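Long-range contacts in putative molybdenum cofactor biosynthesis protein (Corynebacterium diphtheriae, PDB 2G2C), which probably takes part in molybdenum cofactor biosynthesis and is likely to bind molybdopterin: residues D15-T19 against V49-E53; F94-C99 against I123-R129. The contacts are given in a common frame with arbitrary orientation. Residue numbers count along the deposited sequence, not the author numbering.

Contact 1 (D15-T19 against V49-E53); sequences DRIST and VVVPE
Short helix 15-19 lies against the C-terminal end of strand 42-51 and the extended loop after it. The axes of helix 15-19 and strand 49-51 approach to 7.2 Å at a signed crossing angle of -121°. Asp-15 CA is 4.4 Å from Pro-52 CA, and Ser-18 CA is 5.6 Å from Val-50 CA. Asp-15 begins the helix with phi/psi -60/-47, and its O accepts a hydrogen bond from Thr-19 N (3.1 Å). Its m rotamer (chi1 -72°) brings Asp-15 OD1 to Glu-53 N, which donates a 2.9 Å hydrogen bond, while Asp-15 OD2 forms a salt bridge with Lys-84. Water 1 accepts from Asp-15 N (2.9 Å) and donates to Glu-53 OE2 (2.7 Å). Water 2 donates to Asp-15 OD1 (2.8 Å) and Glu-53 O (2.9 Å). Ile-17 adds an apolar touch, CG2 to Val-50 CG1 at 3.8 Å. Ser-18 takes chi1 t, so its OG lies 3.6 Å from Pro-52 CD. Val-50 (chi1 t) directs CB toward the helix, and its CG1 lies 3.5 Å from Ser-18 N. Water 3 links Ser-18 OG (2.6 Å) to Val-50 O (2.8 Å). Strands 5-13 and 42-51 are parallel neighbours joined by a beta-alpha-beta crossover through helix 26-34; helix 15-19 starts this connection. The buried surface is small (297 Å²). One direct hydrogen bond and three bridging waters imply a hydrated surface junction with little apolar packing.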
loop_
_atom_site.group_PDB
_atom_site.type_symbol
_atom_site.label_atom_id
_atom_site.label_comp_id
_atom_site.label_asym_id
_atom_site.label_seq_id
_atom_site.Cartn_x
_atom_site.Cartn_y
_atom_site.Cartn_z
ATOM N N ASP A 15 11.165 9.014 -7.200
ATOM C CA ASP A 15 11.989 9.391 -8.345
ATOM C C ASP A 15 13.417 8.865 -8.184
ATOM O O ASP A 15 13.934 8.226 -9.103
ATOM C CB ASP A 15 11.958 10.900 -8.527
ATOM C CG ASP A 15 10.616 11.380 -9.068
ATOM O OD1 ASP A 15 9.897 10.537 -9.615
ATOM O OD2 ASP A 15 10.325 12.595 -8.999
ATOM N N ARG A 16 14.007 9.065 -7.009
ATOM C CA ARG A 16 15.421 8.693 -6.792
ATOM C C ARG A 16 15.629 7.182 -6.797
ATOM O O ARG A 16 16.603 6.676 -7.377
ATOM C CB ARG A 16 15.950 9.300 -5.501
ATOM C CG ARG A 16 15.978 10.846 -5.465
ATOM C CD ARG A 16 17.301 11.414 -5.946
ATOM N NE ARG A 16 18.442 10.779 -5.286
ATOM C CZ ARG A 16 19.714 11.138 -5.446
ATOM N NH1 ARG A 16 20.041 12.144 -6.257
ATOM N NH2 ARG A 16 20.666 10.485 -4.787
ATOM N N ILE A 17 14.724 6.427 -6.192
ATOM C CA ILE A 17 14.894 4.977 -6.258
ATOM C C ILE A 17 14.674 4.508 -7.699
ATOM O O ILE A 17 15.398 3.635 -8.183
ATOM C CB ILE A 17 13.954 4.247 -5.256
ATOM C CG1 ILE A 17 14.218 4.759 -3.829
ATOM C CG2 ILE A 17 14.140 2.724 -5.361
ATOM C CD1 ILE A 17 13.216 4.290 -2.786
ATOM N N SER A 18 13.699 5.111 -8.391
ATOM C CA SER A 18 13.373 4.736 -9.777
ATOM C C SER A 18 14.560 4.823 -10.725
ATOM O O SER A 18 14.777 3.936 -11.566
ATOM C CB SER A 18 12.205 5.585 -10.325
ATOM O OG SER A 18 11.787 5.085 -11.598
ATOM N N THR A 19 15.328 5.891 -10.575
ATOM C CA THR A 19 16.525 6.096 -11.408
ATOM C C THR A 19 17.732 5.286 -10.903
ATOM O O THR A 19 18.686 5.024 -11.660
ATOM C CB THR A 19 16.886 7.580 -11.481
ATOM O OG1 THR A 19 17.226 8.047 -10.170
ATOM C CG2 THR A 19 15.712 8.402 -12.003
ATOM N N VAL A 49 7.447 -3.383 -7.680
ATOM C CA VAL A 49 7.947 -2.414 -8.644
ATOM C C VAL A 49 8.362 -1.132 -7.937
ATOM O O VAL A 49 7.977 -0.890 -6.779
ATOM C CB VAL A 49 6.886 -2.090 -9.759
ATOM C CG1 VAL A 49 6.391 -3.377 -10.426
ATOM C CG2 VAL A 49 5.694 -1.363 -9.146
ATOM N N VAL A 50 9.180 -0.338 -8.632
ATOM C CA VAL A 50 9.480 1.024 -8.247
ATOM C C VAL A 50 8.972 1.883 -9.402
ATOM O O VAL A 50 9.251 1.585 -10.593
ATOM C CB VAL A 50 11.001 1.256 -8.078
ATOM C CG1 VAL A 50 11.252 2.748 -7.776
ATOM C CG2 VAL A 50 11.552 0.330 -7.002
ATOM N N VAL A 51 8.236 2.938 -9.084
ATOM C CA VAL A 51 7.775 3.863 -10.131
ATOM C C VAL A 51 8.170 5.284 -9.732
ATOM O O VAL A 51 8.299 5.588 -8.545
ATOM C CB VAL A 51 6.203 3.737 -10.334
ATOM C CG1 VAL A 51 5.848 2.328 -10.800
ATOM C CG2 VAL A 51 5.422 4.140 -9.067
ATOM N N PRO A 52 8.344 6.163 -10.730
ATOM C CA PRO A 52 8.514 7.569 -10.430
ATOM C C PRO A 52 7.242 8.119 -9.754
ATOM O O PRO A 52 6.144 7.534 -9.860
ATOM C CB PRO A 52 8.647 8.236 -11.815
ATOM C CG PRO A 52 8.957 7.125 -12.754
ATOM C CD PRO A 52 8.368 5.869 -12.175
ATOM N N GLU A 53 7.387 9.273 -9.116
ATOM C CA GLU A 53 6.226 9.940 -8.531
ATOM C C GLU A 53 5.223 10.375 -9.577
ATOM O O GLU A 53 5.583 10.687 -10.710
ATOM C CB GLU A 53 6.673 11.170 -7.752
ATOM C CG GLU A 53 7.544 10.757 -6.640
ATOM C CD GLU A 53 7.027 11.172 -5.306
ATOM O OE1 GLU A 53 5.767 11.260 -5.171
ATOM O OE2 GLU A 53 7.883 11.392 -4.410
HETATM O O HOH W 1 10.434 10.956 -5.191
HETATM O O HOH W 2 8.145 12.028 -11.255
HETATM O O HOH W 3 11.362 2.559 -12.195
#

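Contact 2 (F94-C99 against I123-R129); sequences FIHTRC and IVGVTGR
Five hydrogen bonds join 94-99 to 123-129. Val-126 O accepts from both His-96 N (2.8 Å) and Thr-97 N (3.2 Å), forming a classic beta bulge (His-96 phi/psi -89/-49). Val-126 N donates to Thr-97 O (2.8 Å), making an antiparallel hydrogen-bonded pair. Arg-98 and Gly-125 form the next, non-hydrogen-bonded pair. Cys-99 N then donates to Val-124 O (2.8 Å). In the conformer given, Arg-129 NH1 donates to Thr-97 OG1 (3.0 Å), which also hydrogen-bonds His-96 ND1 (2.8 Å). His-96 (chi1 t) has Gly-128 over one ring face. Gly-125 is fully extended (-170/175); a CB here would clash with Ile-95 CG2 and Thr-97 O. Ile-95 CG1 meets Ile-123 CD1 at 4.1 Å, and Cys-99 CB meets Val-124 CG1 at 3.9 Å. Ile-123 CG2 lies over one guanidinium face of Arg-98 (chi1 m), 3.5 Å from NH2. Arg-98 salt-bridges Glu-103 in helix 100-109, which Cys-99 N-caps. Edge strand 97-98 (within this chain) is separated by 124-126 from strand 135-139; Phe-94 packs on helix 55-67.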
loop_
_atom_site.group_PDB
_atom_site.type_symbol
_atom_site.label_atom_id
_atom_site.label_comp_id
_atom_site.label_asym_id
_atom_site.label_seq_id
_atom_site.Cartn_x
_atom_site.Cartn_y
_atom_site.Cartn_z
ATOM N N PHE A 94 -9.442 4.099 -7.049
ATOM C CA PHE A 94 -9.785 2.676 -7.023
ATOM C C PHE A 94 -10.673 2.310 -5.839
ATOM O O PHE A 94 -11.138 1.175 -5.756
ATOM C CB PHE A 94 -8.536 1.821 -6.883
ATOM C CG PHE A 94 -7.611 1.936 -8.054
ATOM C CD1 PHE A 94 -7.789 1.110 -9.177
ATOM C CD2 PHE A 94 -6.597 2.900 -8.074
ATOM C CE1 PHE A 94 -6.928 1.205 -10.276
ATOM C CE2 PHE A 94 -5.733 3.015 -9.196
ATOM C CZ PHE A 94 -5.897 2.161 -10.283
ATOM N N ILE A 95 -10.816 3.221 -4.870
ATOM C CA ILE A 95 -11.404 2.806 -3.588
ATOM C C ILE A 95 -12.915 2.802 -3.636
ATOM O O ILE A 95 -13.560 3.785 -4.070
ATOM C CB ILE A 95 -10.878 3.721 -2.443
ATOM C CG1 ILE A 95 -9.348 3.541 -2.290
ATOM C CG2 ILE A 95 -11.672 3.512 -1.160
ATOM C CD1 ILE A 95 -8.923 2.073 -2.125
ATOM N N HIS A 96 -13.460 1.690 -3.155
ATOM C CA HIS A 96 -14.898 1.512 -2.989
ATOM C C HIS A 96 -15.308 1.998 -1.599
ATOM O O HIS A 96 -16.294 2.719 -1.452
ATOM C CB HIS A 96 -15.239 0.016 -3.181
ATOM C CG HIS A 96 -16.686 -0.331 -2.955
ATOM N ND1 HIS A 96 -17.269 -0.314 -1.704
ATOM C CD2 HIS A 96 -17.635 -0.808 -3.805
ATOM C CE1 HIS A 96 -18.541 -0.680 -1.806
ATOM N NE2 HIS A 96 -18.789 -0.977 -3.076
ATOM N N THR A 97 -14.562 1.544 -0.582
ATOM C CA THR A 97 -14.840 1.901 0.807
ATOM C C THR A 97 -13.527 2.202 1.502
ATOM O O THR A 97 -12.594 1.386 1.468
ATOM C CB THR A 97 -15.515 0.709 1.552
ATOM O OG1 THR A 97 -16.762 0.366 0.917
ATOM C CG2 THR A 97 -15.751 1.007 3.041
ATOM N N ARG A 98 -13.460 3.385 2.093
ATOM C CA ARG A 98 -12.278 3.792 2.844
ATOM C C ARG A 98 -12.293 3.175 4.232
ATOM O O ARG A 98 -13.375 2.836 4.778
ATOM C CB ARG A 98 -12.270 5.313 2.982
ATOM C CG ARG A 98 -11.881 6.007 1.734
ATOM C CD ARG A 98 -10.347 6.143 1.631
ATOM N NE ARG A 98 -9.820 7.024 2.672
ATOM C CZ ARG A 98 -9.887 8.355 2.656
ATOM N NH1 ARG A 98 -10.484 9.007 1.645
ATOM N NH2 ARG A 98 -9.354 9.053 3.653
ATOM N N CYS A 99 -11.098 2.984 4.795
ATOM C CA CYS A 99 -10.970 2.521 6.175
ATOM C C CYS A 99 -10.350 3.644 6.991
ATOM O O CYS A 99 -9.168 3.580 7.371
ATOM C CB CYS A 99 -10.091 1.270 6.244
ATOM S SG CYS A 99 -10.720 -0.111 5.290
ATOM N N ILE A 123 -3.851 6.928 2.215
ATOM C CA ILE A 123 -5.145 6.353 2.566
ATOM C C ILE A 123 -5.098 4.825 2.677
ATOM O O ILE A 123 -4.126 4.179 2.265
ATOM C CB ILE A 123 -6.291 6.855 1.634
ATOM C CG1 ILE A 123 -6.017 6.413 0.208
ATOM C CG2 ILE A 123 -6.422 8.375 1.780
ATOM C CD1 ILE A 123 -7.208 6.670 -0.722
ATOM N N VAL A 124 -6.177 4.270 3.239
ATOM C CA VAL A 124 -6.384 2.823 3.318
ATOM C C VAL A 124 -7.795 2.562 2.863
ATOM O O VAL A 124 -8.717 3.251 3.281
ATOM C CB VAL A 124 -6.251 2.264 4.771
ATOM C CG1 VAL A 124 -6.473 0.753 4.805
ATOM C CG2 VAL A 124 -4.847 2.618 5.334
ATOM N N GLY A 125 -7.981 1.555 2.019
ATOM C CA GLY A 125 -9.361 1.254 1.623
ATOM C C GLY A 125 -9.456 -0.034 0.874
ATOM O O GLY A 125 -8.408 -0.625 0.533
ATOM N N VAL A 126 -10.691 -0.445 0.549
ATOM C CA VAL A 126 -10.849 -1.674 -0.266
ATOM C C VAL A 126 -11.509 -1.347 -1.595
ATOM O O VAL A 126 -12.199 -0.334 -1.708
ATOM C CB VAL A 126 -11.704 -2.760 0.475
ATOM C CG1 VAL A 126 -11.003 -3.265 1.722
ATOM C CG2 VAL A 126 -13.072 -2.231 0.875
ATOM N N THR A 127 -11.282 -2.216 -2.596
ATOM C CA THR A 127 -11.747 -1.927 -3.958
ATOM C C THR A 127 -13.131 -2.492 -4.242
ATOM O O THR A 127 -13.667 -2.301 -5.326
ATOM C CB THR A 127 -10.807 -2.483 -5.027
ATOM O OG1 THR A 127 -10.794 -3.908 -4.879
ATOM C CG2 THR A 127 -9.398 -1.850 -4.895
ATOM N N GLY A 128 -13.717 -3.144 -3.257
ATOM C CA GLY A 128 -15.032 -3.789 -3.398
ATOM C C GLY A 128 -15.403 -4.396 -2.073
ATOM O O GLY A 128 -14.701 -4.186 -1.058
ATOM N N ARG A 129 -16.459 -5.206 -2.085
ATOM C CA ARG A 129 -16.962 -5.768 -0.841
ATOM C C ARG A 129 -17.056 -7.285 -0.771
ATOM O O ARG A 129 -17.618 -7.840 0.171
ATOM C CB ARG A 129 -18.196 -5.003 -0.318
ATOM C CG ARG A 129 -17.911 -3.499 -0.090
ATOM C CD ARG A 129 -17.035 -3.236 1.159
ATOM N NE ARG A 129 -17.831 -3.471 2.379
ATOM C CZ ARG A 129 -18.686 -2.589 2.920
ATOM N NH1 ARG A 129 -18.790 -1.358 2.398
ATOM N NH2 ARG A 129 -19.424 -2.935 3.986
#

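Contacts 1 and 2 lie at the two outermost strands of one mixed six-stranded sheet, 42-51 and 97-98. Their centres are about 25 Å apart, on opposite sides of the chain's centre, and their nearest atoms are about 11 Å apart. Strands 5-13, 72-76 and 135-139 lie between them in the sheet. Contact 1 closes earlier in the chain than contact 2 opens. At one edge a helix meets a strand end through one direct hydrogen bond and bridging waters; at the other, strands pair through their backbones. The bound sodium ion is about 7 Å from the Glu-53 side chain and about 12 Å from that of Ile-123. All four segments belong to the probable molybdopterin-binding domain.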